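Local coordinates for protein alginate lyase (Bacteroides ovatus, PDB 3NNB) that probably cleaves the polysaccharide alginate by beta-elimination, at residues A[46-50]-A[139-143]; A[282-287]-A[346-350]. All coordinates share one frame; numbering follows the deposited sequence. Where two conformers were deposited one is given.

Contact 1. Residues A[46-50]-A[139-143]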
loop_
_atom_site.group_PDB
_atom_site.type_symbol
_atom_site.label_atom_id
_atom_site.label_comp_id
_atom_site.label_asym_id
_atom_site.label_seq_id
_atom_site.Cartn_x
_atom_site.Cartn_y
_atom_site.Cartn_z
ATOM N N PRO A 46 -12.000 15.211 1.246
ATOM C CA PRO A 46 -10.920 16.195 1.169
ATOM C C PRO A 46 -10.357 16.329 -0.253
ATOM O O PRO A 46 -10.735 15.599 -1.162
ATOM C CB PRO A 46 -9.863 15.600 2.094
ATOM C CG PRO A 46 -9.980 14.125 1.828
ATOM C CD PRO A 46 -11.476 13.882 1.641
ATOM N N SER A 47 -9.398 17.227 -0.416
ATOM C CA SER A 47 -8.696 17.406 -1.682
ATOM C C SER A 47 -7.353 18.045 -1.443
ATOM O O SER A 47 -7.076 18.565 -0.355
ATOM C CB SER A 47 -9.485 18.255 -2.676
ATOM O OG SER A 47 -9.368 19.662 -2.403
ATOM N N VAL A 48 -6.524 18.036 -2.498
ATOM C CA VAL A 48 -5.252 18.733 -2.456
ATOM C C VAL A 48 -5.411 20.276 -2.327
ATOM O O VAL A 48 -4.432 20.970 -2.097
ATOM C CB VAL A 48 -4.369 18.423 -3.682
ATOM C CG1 VAL A 48 -4.019 16.901 -3.713
ATOM C CG2 VAL A 48 -5.006 18.947 -5.027
HETATM N N MSE A 49 -6.614 20.796 -2.451
HETATM C CA MSE A 49 -6.857 22.227 -2.233
HETATM C C MSE A 49 -6.931 22.602 -0.777
HETATM O O MSE A 49 -6.938 23.806 -0.428
HETATM C CB MSE A 49 -8.118 22.669 -2.969
HETATM C CG MSE A 49 -8.170 22.233 -4.426
HETATM SE SE MSE A 49 -6.617 22.699 -5.521
HETATM C CE MSE A 49 -7.163 24.573 -5.845
ATOM N N ASP A 50 -6.955 21.626 0.123
ATOM C CA ASP A 50 -7.175 21.940 1.530
ATOM C C ASP A 50 -5.914 22.437 2.228
ATOM O O ASP A 50 -6.006 23.167 3.220
ATOM C CB ASP A 50 -7.712 20.725 2.287
ATOM C CG ASP A 50 -9.097 20.336 1.857
ATOM O OD1 ASP A 50 -9.800 21.171 1.282
ATOM O OD2 ASP A 50 -9.478 19.166 2.078
ATOM N N LYS A 139 -12.208 21.827 -10.105
ATOM C CA LYS A 139 -11.930 22.770 -9.037
ATOM C C LYS A 139 -10.991 22.201 -7.986
ATOM O O LYS A 139 -10.353 22.960 -7.263
ATOM C CB LYS A 139 -13.231 23.262 -8.372
ATOM C CG LYS A 139 -14.017 24.255 -9.256
ATOM C CD LYS A 139 -15.209 24.837 -8.479
ATOM C CE LYS A 139 -16.323 25.354 -9.395
ATOM N NZ LYS A 139 -17.533 25.790 -8.592
ATOM N N THR A 140 -10.964 20.880 -7.842
ATOM C CA THR A 140 -10.316 20.285 -6.668
ATOM C C THR A 140 -9.326 19.134 -6.990
ATOM O O THR A 140 -8.631 18.644 -6.097
ATOM C CB THR A 140 -11.321 19.731 -5.659
ATOM O OG1 THR A 140 -12.204 18.790 -6.295
ATOM C CG2 THR A 140 -12.106 20.859 -4.973
ATOM N N LYS A 141 -9.209 18.737 -8.248
ATOM C CA LYS A 141 -8.511 17.491 -8.530
ATOM C C LYS A 141 -6.991 17.559 -8.344
ATOM O O LYS A 141 -6.350 18.599 -8.500
ATOM C CB LYS A 141 -8.781 17.008 -9.934
ATOM C CG LYS A 141 -8.194 17.889 -11.006
ATOM C CD LYS A 141 -8.509 17.335 -12.369
ATOM C CE LYS A 141 -8.043 18.252 -13.465
ATOM N NZ LYS A 141 -8.660 17.801 -14.753
HETATM N N MSE A 142 -6.451 16.403 -8.003
HETATM C CA MSE A 142 -5.006 16.213 -7.912
HETATM C C MSE A 142 -4.441 15.918 -9.304
HETATM O O MSE A 142 -4.923 15.040 -9.987
HETATM C CB MSE A 142 -4.665 15.077 -6.959
HETATM C CG MSE A 142 -3.195 14.756 -6.887
HETATM SE SE MSE A 142 -2.794 13.281 -5.697
HETATM C CE MSE A 142 -1.174 12.653 -6.552
ATOM N N ASN A 143 -3.417 16.658 -9.716
ATOM C CA ASN A 143 -2.705 16.337 -10.965
ATOM C C ASN A 143 -2.039 14.970 -10.883
ATOM O O ASN A 143 -1.578 14.565 -9.811
ATOM C CB ASN A 143 -1.740 17.444 -11.338
ATOM C CG ASN A 143 -2.435 18.740 -11.632
ATOM O OD1 ASN A 143 -3.557 18.746 -12.145
ATOM N ND2 ASN A 143 -1.771 19.860 -11.317
HETATM O O HOH W 1 -7.536 16.459 -4.772
#
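Val48 and Thr140 meet through a shared water rather than a direct hydrogen bond: water 1 accepts from Val48 N and donates to Thr140 O, which lies 2.8 Å from it. Two loops can thus be joined without strand pairing, by one bridging water and van der Waals contacts, several of them carbons against backbone carbonyl oxygens. The turn 47-50 presents three neighbouring side chains to 139-143. Ser47 lays its CB against Thr140 O at 3.5 Å, while its OG comes 3.8 Å from Thr140 CB. With chi1 at 80°, OG sits between the backbone N and the carbonyl carbon and can accept from Met49 N at 3.0 Å, forming an ST turn inside the type I turn from Ser47 to Asp50. Lacking that hydroxyl, an alanine here would probably leave Met49 N without its side-chain partner and the ST turn undone. Val48 splits its branches: CG2 rests near Thr140 O and Lys141 O, whereas CG1 packs on Met142 CB at 3.8 Å, the two side chains crossing at about a right angle. The selenomethionine Met49 starts with CG 3.7 Å from Thr140 CA, then bends at chi2 (-53°) and chi3 (-80°), which brings CE back to 3.8 Å from Lys139 O. Asp50 N closes the turn on Ser47 O, and Asp50 OD2 additionally accepts from Ser47 N, from above the carboxylate plane, while forming a salt bridge with Lys100. Helix 121-136 lines the junction, with Val133 against Ser47 and accepting from Thr140 OG1, and Trp134 against Val48 and Met142. Leu101 of helix 98-118 also touches Met142, so the two loops, which lead toward strands 64-66 and 148-151, meet beside this helical pair.

Contact 2. Residues A[282-287]-A[346-350]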
loop_
_atom_site.group_PDB
_atom_site.type_symbol
_atom_site.label_atom_id
_atom_site.label_comp_id
_atom_site.label_asym_id
_atom_site.label_seq_id
_atom_site.Cartn_x
_atom_site.Cartn_y
_atom_site.Cartn_z
ATOM N N LEU A 282 8.192 -7.455 2.953
ATOM C CA LEU A 282 7.594 -8.783 2.731
ATOM C C LEU A 282 6.132 -8.676 2.287
ATOM O O LEU A 282 5.683 -9.425 1.393
ATOM C CB LEU A 282 7.697 -9.656 3.991
ATOM C CG LEU A 282 8.874 -10.598 4.070
ATOM C CD1 LEU A 282 9.050 -11.080 5.522
ATOM C CD2 LEU A 282 8.683 -11.766 3.034
ATOM N N GLY A 283 5.370 -7.775 2.899
ATOM C CA GLY A 283 3.965 -7.587 2.490
ATOM C C GLY A 283 3.844 -7.113 1.029
ATOM O O GLY A 283 2.951 -7.537 0.301
ATOM N N HIS A 284 4.753 -6.257 0.603
ATOM C CA HIS A 284 4.777 -5.770 -0.766
ATOM C C HIS A 284 5.233 -6.869 -1.741
ATOM O O HIS A 284 4.745 -6.950 -2.885
ATOM C CB HIS A 284 5.620 -4.527 -0.891
ATOM C CG HIS A 284 5.098 -3.398 -0.075
ATOM N ND1 HIS A 284 5.892 -2.333 0.304
ATOM C CD2 HIS A 284 3.887 -3.202 0.499
ATOM C CE1 HIS A 284 5.164 -1.510 1.047
ATOM N NE2 HIS A 284 3.943 -2.001 1.167
HETATM N N MSE A 285 6.142 -7.729 -1.281
HETATM C CA MSE A 285 6.511 -8.917 -2.049
HETATM C C MSE A 285 5.273 -9.784 -2.295
HETATM O O MSE A 285 5.051 -10.250 -3.393
HETATM C CB MSE A 285 7.579 -9.751 -1.351
HETATM C CG MSE A 285 8.919 -9.030 -1.233
HETATM SE SE MSE A 285 10.138 -10.002 -0.118
HETATM C CE MSE A 285 11.601 -8.722 -0.027
ATOM N N LEU A 286 4.507 -10.016 -1.245
ATOM C CA LEU A 286 3.280 -10.807 -1.334
ATOM C C LEU A 286 2.205 -10.157 -2.173
ATOM O O LEU A 286 1.465 -10.843 -2.876
ATOM C CB LEU A 286 2.788 -11.219 0.050
ATOM C CG LEU A 286 3.733 -12.135 0.840
ATOM C CD1 LEU A 286 3.359 -12.291 2.328
ATOM C CD2 LEU A 286 3.741 -13.544 0.220
ATOM N N ASP A 287 2.120 -8.826 -2.138
ATOM C CA ASP A 287 1.242 -8.118 -3.062
ATOM C C ASP A 287 1.652 -8.403 -4.514
ATOM O O ASP A 287 0.799 -8.681 -5.337
ATOM C CB ASP A 287 1.331 -6.588 -2.843
ATOM C CG ASP A 287 0.604 -6.118 -1.596
ATOM O OD1 ASP A 287 -0.273 -6.798 -1.038
ATOM O OD2 ASP A 287 0.976 -5.008 -1.134
ATOM N N ILE A 346 1.270 -11.747 7.764
ATOM C CA ILE A 346 2.194 -12.146 6.710
ATOM C C ILE A 346 2.138 -13.668 6.521
ATOM O O ILE A 346 2.140 -14.152 5.374
ATOM C CB ILE A 346 3.646 -11.637 7.011
ATOM C CG1 ILE A 346 3.718 -10.094 6.911
ATOM C CG2 ILE A 346 4.704 -12.281 6.110
ATOM C CD1 ILE A 346 3.466 -9.469 5.495
ATOM N N LEU A 347 2.132 -14.419 7.635
ATOM C CA LEU A 347 2.117 -15.870 7.571
ATOM C C LEU A 347 0.827 -16.440 6.968
ATOM O O LEU A 347 0.882 -17.341 6.149
ATOM C CB LEU A 347 2.388 -16.482 8.939
ATOM C CG LEU A 347 3.794 -16.270 9.473
ATOM C CD1 LEU A 347 3.925 -17.048 10.763
ATOM C CD2 LEU A 347 4.884 -16.696 8.479
ATOM N N ARG A 348 -0.317 -15.857 7.320
ATOM C CA ARG A 348 -1.587 -16.187 6.637
ATOM C C ARG A 348 -1.490 -16.008 5.130
ATOM O O ARG A 348 -1.862 -16.886 4.359
ATOM C CB ARG A 348 -2.686 -15.272 7.173
ATOM C CG ARG A 348 -4.020 -15.312 6.444
ATOM C CD ARG A 348 -4.766 -16.654 6.505
ATOM N NE ARG A 348 -5.167 -17.029 7.858
ATOM C CZ ARG A 348 -6.318 -16.714 8.465
ATOM N NH1 ARG A 348 -7.258 -15.980 7.886
ATOM N NH2 ARG A 348 -6.529 -17.132 9.694
ATOM N N ARG A 349 -0.950 -14.874 4.712
ATOM C CA ARG A 349 -0.869 -14.559 3.296
ATOM C C ARG A 349 0.081 -15.494 2.576
ATOM O O ARG A 349 -0.216 -15.958 1.463
ATOM C CB ARG A 349 -0.485 -13.094 3.133
ATOM C CG ARG A 349 -1.542 -12.174 3.717
ATOM C CD ARG A 349 -1.029 -10.775 3.952
ATOM N NE ARG A 349 -0.648 -10.120 2.716
ATOM C CZ ARG A 349 -0.062 -8.905 2.657
ATOM N NH1 ARG A 349 0.195 -8.169 3.763
ATOM N NH2 ARG A 349 0.226 -8.425 1.479
ATOM N N ALA A 350 1.221 -15.778 3.186
ATOM C CA ALA A 350 2.210 -16.707 2.591
ATOM C C ALA A 350 1.636 -18.121 2.427
ATOM O O ALA A 350 1.976 -18.837 1.476
ATOM C CB ALA A 350 3.509 -16.744 3.460
#
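Leu286 reaches from helix 282-287 toward helix 346-350 and brings CD1 to 3.8 Å from Ile346 O, with Arg349 CB and Ile346 CG2 close by. Together with Arg349 and Ile346 it illustrates how a few large side chains can fill the interface between two helices whose axes stay 10.5 Å apart and run nearly parallel, at 24°. Arg349 comes the other way. It is modelled in two conformers; in the one described here its chain bends at chi3 (63°), turning the guanidinium toward Gly283 and Asp287, and NH2 lies 3.0 Å from Asp287 OD1 in a salt bridge. The carboxylate meets the guanidinium at its edge, near its plane, although the two planes are 32° apart. NH2 is also 3.1 Å from Gly283 O, a carbonyl already engaged by Asp287 N within its own helix. Asp287 is shared in turn: OD2 is hydrogen-bonded to Tyr169 OH, so its two oxygens face different partners. In Ile346, CG1 stands beside the backbone N and carries CD1 over the main chain of the other helix, 3.6 Å from Gly283 CA, leaving CG2 to meet Leu286. The pair belongs to longer helices, 274-293 and 336-351, and its helical surroundings are consistent with the (alpha/alpha) toroid fold of this lyase family. Leu314 of helix 310-317 packs on Leu282, Ile346 and Ala350 alike, helix 221-236 touches Asp287 through Val228, and helix 359-366 meets Ala350 through Tyr359.

Overall arrangement
Contact 1 is completed before contact 2 begins, so the two follow one another along the chain. Their centres lie 33 Å apart on opposite sides of the chain's centre, with nearest atoms about 17 Å apart and no direct touch. They share no helix or strand: contact 1 joins loops following helices 27-41 and 121-136, whereas contact 2 pairs helices 274-293 and 336-351 nearer the middle of the molecule. Together they illustrate two ways in which a mainly helical chain, probably an (alpha/alpha) toroid, holds distant sequence together: water and turn geometry in a partly buried loop region, and side-chain interdigitation with a salt bridge in a buried helical interior.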